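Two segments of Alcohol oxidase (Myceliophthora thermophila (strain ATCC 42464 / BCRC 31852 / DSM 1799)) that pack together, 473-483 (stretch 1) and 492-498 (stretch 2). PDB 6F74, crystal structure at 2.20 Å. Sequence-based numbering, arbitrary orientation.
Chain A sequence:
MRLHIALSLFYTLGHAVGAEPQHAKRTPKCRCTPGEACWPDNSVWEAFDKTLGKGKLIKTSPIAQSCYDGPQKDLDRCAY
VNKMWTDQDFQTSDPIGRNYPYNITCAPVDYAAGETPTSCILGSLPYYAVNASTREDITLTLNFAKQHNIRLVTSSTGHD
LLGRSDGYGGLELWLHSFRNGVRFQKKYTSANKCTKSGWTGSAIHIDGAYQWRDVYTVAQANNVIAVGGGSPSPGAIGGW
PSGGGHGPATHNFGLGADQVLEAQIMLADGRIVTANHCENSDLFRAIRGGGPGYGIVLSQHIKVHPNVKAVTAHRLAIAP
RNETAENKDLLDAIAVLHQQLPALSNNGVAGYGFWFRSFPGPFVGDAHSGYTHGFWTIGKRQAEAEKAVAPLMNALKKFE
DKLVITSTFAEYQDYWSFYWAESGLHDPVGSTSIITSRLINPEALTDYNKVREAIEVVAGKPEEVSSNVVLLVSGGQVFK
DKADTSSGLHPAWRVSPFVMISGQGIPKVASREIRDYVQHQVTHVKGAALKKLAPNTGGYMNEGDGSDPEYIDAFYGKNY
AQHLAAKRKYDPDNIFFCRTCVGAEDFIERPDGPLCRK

Stretch 1 473-483: VSGGQVFKDKA
Stretch 2 492-498: AWRVSPF

The contact is a compact packing of a loop and short helix against an irregular turn, fixed by a few hydrogen bonds to main-chain carbonyls and filled in by aromatic and aliphatic side chains, with 561 Å² buried over both sides. The register sets the direction: CA of G475 lies 4.2 Å from CA of P497, and CA of F479 lies 4.4 Å from CA of R494, so the stretches run antiparallel.

Stretch 1 enters as an irregular loop, V473 at phi/psi -128/-1 and S474 at -116/-154. G475 (phi/psi 76/-172) and G476 (49/-119) have positive phi, which favours glycine; an ideal CB on G475 would lie 3.7 Å from P497 CB. G476 is the N-cap residue of helix 477-480, where D481 N donates to Q477 O at 2.8 Å. In stretch 2, residues 492-494 have helical phi/psi without the regular bonds; V495 N reaches A492 O at 3.1 Å, and S496 (-111/115) then leads into P497 (-79/-19).

At the loop end, S474 N donates to P497 O (2.9 Å, 147°). The S474 side chain, chi1 t, points toward stretch 2 and places S474 OG 2.9 Å from both W493 O and S496 O; the geometry does not settle which carbonyl receives its proton. A small hydroxyl suits this buried site. S474 CB also meets the edge of the W493 indole, 3.8 Å from W493 CE3. W493 (chi1 m, chi2 113°) packs W493 CZ3 4.3 Å from V473 CG2, while W493 CB lies 4.2 Å from V478 CG1. Both valines are buried, V473 with chi1 m and V478 with chi1 t.

F479 (chi1 -77°, chi2 6°) points away at CA-to-CB, yet its ring returns to the turn. R494 O lies over one face, 3.1 Å from F479 CD1; W493 O approaches the edge, 3.4 Å from F479 CE1. F479 CZ is 4.0 Å from P497 CD, giving the flat ring an apolar neighbour beside the backbone.

R494 loses the most area, 131 Å². Its chi1-chi3 rotamers m, m, t bring the guanidinium to the V478 carbonyl, where R494 NH1 donates to V478 O (2.7 Å, 142°), near the guanidinium plane. K482 CA, 3.7 Å from R494 NE, and D481 O, 3.3 Å from R494 NH2, lie over one face; the angle at D481 O is too poor for a hydrogen bond. Separately, the D481 carboxylate (chi1 m) accepts from Q477, Q477 NE2 to D481 OD1 2.7 Å, and D481 OD2 receives a 2.6 Å bond from the oxygen of water 1, which accepts weakly from R494 NH1 at 3.5 Å.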

# COMPACT_ATOMS: atom_id res chain seq x y z
N VAL A 473 -3.83 -11.58 -7.39
CA VAL A 473 -4.41 -11.45 -6.04
C VAL A 473 -5.90 -11.32 -6.00
O VAL A 473 -6.44 -11.24 -4.93
CB VAL A 473 -3.78 -10.27 -5.26
CG1 VAL A 473 -2.28 -10.47 -5.13
CG2 VAL A 473 -4.07 -8.95 -5.92
N SER A 474 -6.58 -11.30 -7.14
CA SER A 474 -8.02 -11.20 -7.16
C SER A 474 -8.54 -12.50 -7.77
O SER A 474 -7.86 -13.52 -7.67
CB SER A 474 -8.47 -9.95 -7.88
OG SER A 474 -9.89 -9.84 -7.95
N GLY A 475 -9.72 -12.48 -8.38
CA GLY A 475 -10.38 -13.70 -8.78
C GLY A 475 -10.99 -14.40 -7.58
O GLY A 475 -11.00 -13.85 -6.48
N GLY A 476 -11.48 -15.61 -7.77
CA GLY A 476 -12.02 -16.44 -6.68
C GLY A 476 -12.99 -15.72 -5.76
O GLY A 476 -14.05 -15.26 -6.20
N GLN A 477 -12.64 -15.61 -4.48
CA GLN A 477 -13.57 -15.05 -3.49
C GLN A 477 -13.76 -13.54 -3.70
O GLN A 477 -14.83 -13.01 -3.41
CB GLN A 477 -13.12 -15.35 -2.06
CG GLN A 477 -14.12 -15.02 -0.96
CD GLN A 477 -15.40 -15.81 -1.08
OE1 GLN A 477 -15.38 -17.03 -1.28
NE2 GLN A 477 -16.53 -15.10 -1.00
N VAL A 478 -12.76 -12.87 -4.26
CA VAL A 478 -12.88 -11.45 -4.56
C VAL A 478 -13.98 -11.20 -5.59
O VAL A 478 -14.74 -10.22 -5.48
CB VAL A 478 -11.55 -10.82 -5.05
CG1 VAL A 478 -11.72 -9.30 -5.23
CG2 VAL A 478 -10.41 -11.09 -4.08
N PHE A 479 -14.08 -12.09 -6.58
CA PHE A 479 -15.16 -12.06 -7.57
C PHE A 479 -16.50 -12.35 -6.88
O PHE A 479 -17.46 -11.61 -7.02
CB PHE A 479 -14.89 -13.08 -8.68
CG PHE A 479 -13.85 -12.65 -9.70
CD1 PHE A 479 -13.10 -11.48 -9.57
CD2 PHE A 479 -13.59 -13.47 -10.79
CE1 PHE A 479 -12.16 -11.12 -10.52
CE2 PHE A 479 -12.62 -13.12 -11.75
CZ PHE A 479 -11.92 -11.94 -11.62
N LYS A 480 -16.53 -13.43 -6.13
CA LYS A 480 -17.72 -13.80 -5.40
C LYS A 480 -18.25 -12.68 -4.50
O LYS A 480 -19.45 -12.44 -4.46
CB LYS A 480 -17.47 -15.06 -4.57
CG LYS A 480 -18.66 -15.48 -3.72
CD LYS A 480 -18.65 -16.98 -3.49
CE LYS A 480 -19.75 -17.40 -2.52
NZ LYS A 480 -19.87 -18.88 -2.63
N ASP A 481 -17.34 -11.94 -3.85
CA ASP A 481 -17.73 -10.91 -2.88
C ASP A 481 -18.37 -9.69 -3.55
O ASP A 481 -18.67 -8.72 -2.89
CB ASP A 481 -16.53 -10.48 -2.03
CG ASP A 481 -16.08 -11.53 -1.04
OD1 ASP A 481 -16.85 -12.46 -0.75
OD2 ASP A 481 -14.94 -11.42 -0.53
N LYS A 482 -18.53 -9.71 -4.87
CA LYS A 482 -19.43 -8.78 -5.53
C LYS A 482 -20.85 -8.83 -4.99
O LYS A 482 -21.55 -7.81 -5.01
CB LYS A 482 -19.43 -9.06 -7.03
CG LYS A 482 -20.41 -8.18 -7.81
CD LYS A 482 -21.26 -8.93 -8.88
CE LYS A 482 -20.77 -8.70 -10.32
NZ LYS A 482 -21.35 -7.43 -10.89
N ALA A 483 -21.30 -10.01 -4.53
CA ALA A 483 -22.61 -10.12 -3.86
C ALA A 483 -22.76 -9.25 -2.60
O ALA A 483 -23.87 -8.87 -2.22
CB ALA A 483 -22.92 -11.57 -3.53
N ALA A 492 -14.10 -2.82 -10.67
CA ALA A 492 -13.13 -3.55 -11.48
C ALA A 492 -12.47 -4.73 -10.75
O ALA A 492 -12.11 -5.70 -11.38
CB ALA A 492 -12.07 -2.59 -12.01
N TRP A 493 -12.35 -4.66 -9.43
CA TRP A 493 -11.84 -5.82 -8.66
C TRP A 493 -12.67 -7.07 -8.88
O TRP A 493 -12.14 -8.18 -8.83
CB TRP A 493 -11.86 -5.54 -7.16
CG TRP A 493 -10.74 -4.70 -6.69
CD1 TRP A 493 -10.83 -3.45 -6.19
CD2 TRP A 493 -9.37 -5.08 -6.64
NE1 TRP A 493 -9.58 -3.01 -5.82
CE2 TRP A 493 -8.66 -3.98 -6.12
CE3 TRP A 493 -8.66 -6.22 -7.01
CZ2 TRP A 493 -7.27 -4.00 -5.92
CZ3 TRP A 493 -7.27 -6.24 -6.81
CH2 TRP A 493 -6.60 -5.13 -6.28
N ARG A 494 -13.96 -6.89 -9.14
CA ARG A 494 -14.86 -7.99 -9.30
C ARG A 494 -14.74 -8.69 -10.66
O ARG A 494 -15.31 -9.75 -10.82
CB ARG A 494 -16.33 -7.56 -9.06
CG ARG A 494 -16.58 -6.74 -7.78
CD ARG A 494 -15.98 -7.42 -6.56
NE ARG A 494 -16.38 -6.77 -5.33
CZ ARG A 494 -15.89 -7.06 -4.11
NH1 ARG A 494 -14.99 -8.01 -3.93
NH2 ARG A 494 -16.32 -6.36 -3.06
N VAL A 495 -14.04 -8.08 -11.62
CA VAL A 495 -13.80 -8.69 -12.95
C VAL A 495 -12.34 -8.91 -13.29
O VAL A 495 -12.05 -9.59 -14.27
CB VAL A 495 -14.52 -7.90 -14.10
CG1 VAL A 495 -16.02 -7.87 -13.89
CG2 VAL A 495 -14.00 -6.47 -14.26
N SER A 496 -11.41 -8.39 -12.49
CA SER A 496 -9.99 -8.42 -12.81
C SER A 496 -9.24 -9.36 -11.88
O SER A 496 -9.19 -9.11 -10.67
CB SER A 496 -9.41 -7.01 -12.73
OG SER A 496 -10.24 -6.11 -13.46
N PRO A 497 -8.68 -10.46 -12.41
CA PRO A 497 -8.05 -11.42 -11.50
C PRO A 497 -6.67 -11.01 -11.04
O PRO A 497 -6.19 -11.53 -10.03
CB PRO A 497 -8.00 -12.72 -12.31
CG PRO A 497 -8.18 -12.33 -13.74
CD PRO A 497 -8.75 -10.95 -13.79
N PHE A 498 -6.03 -10.09 -11.76
CA PHE A 498 -4.72 -9.62 -11.41
C PHE A 498 -4.50 -8.15 -11.72
O PHE A 498 -5.29 -7.52 -12.41
CB PHE A 498 -3.64 -10.48 -12.07
CG PHE A 498 -3.50 -10.31 -13.56
CD1 PHE A 498 -4.24 -11.09 -14.44
CD2 PHE A 498 -2.57 -9.42 -14.09
CE1 PHE A 498 -4.09 -10.95 -15.80
CE2 PHE A 498 -2.41 -9.29 -15.46
CZ PHE A 498 -3.17 -10.05 -16.32
O HOH W 1 -13.20 -9.76 -1.48
O HOH W 2 -19.45 -5.41 -3.80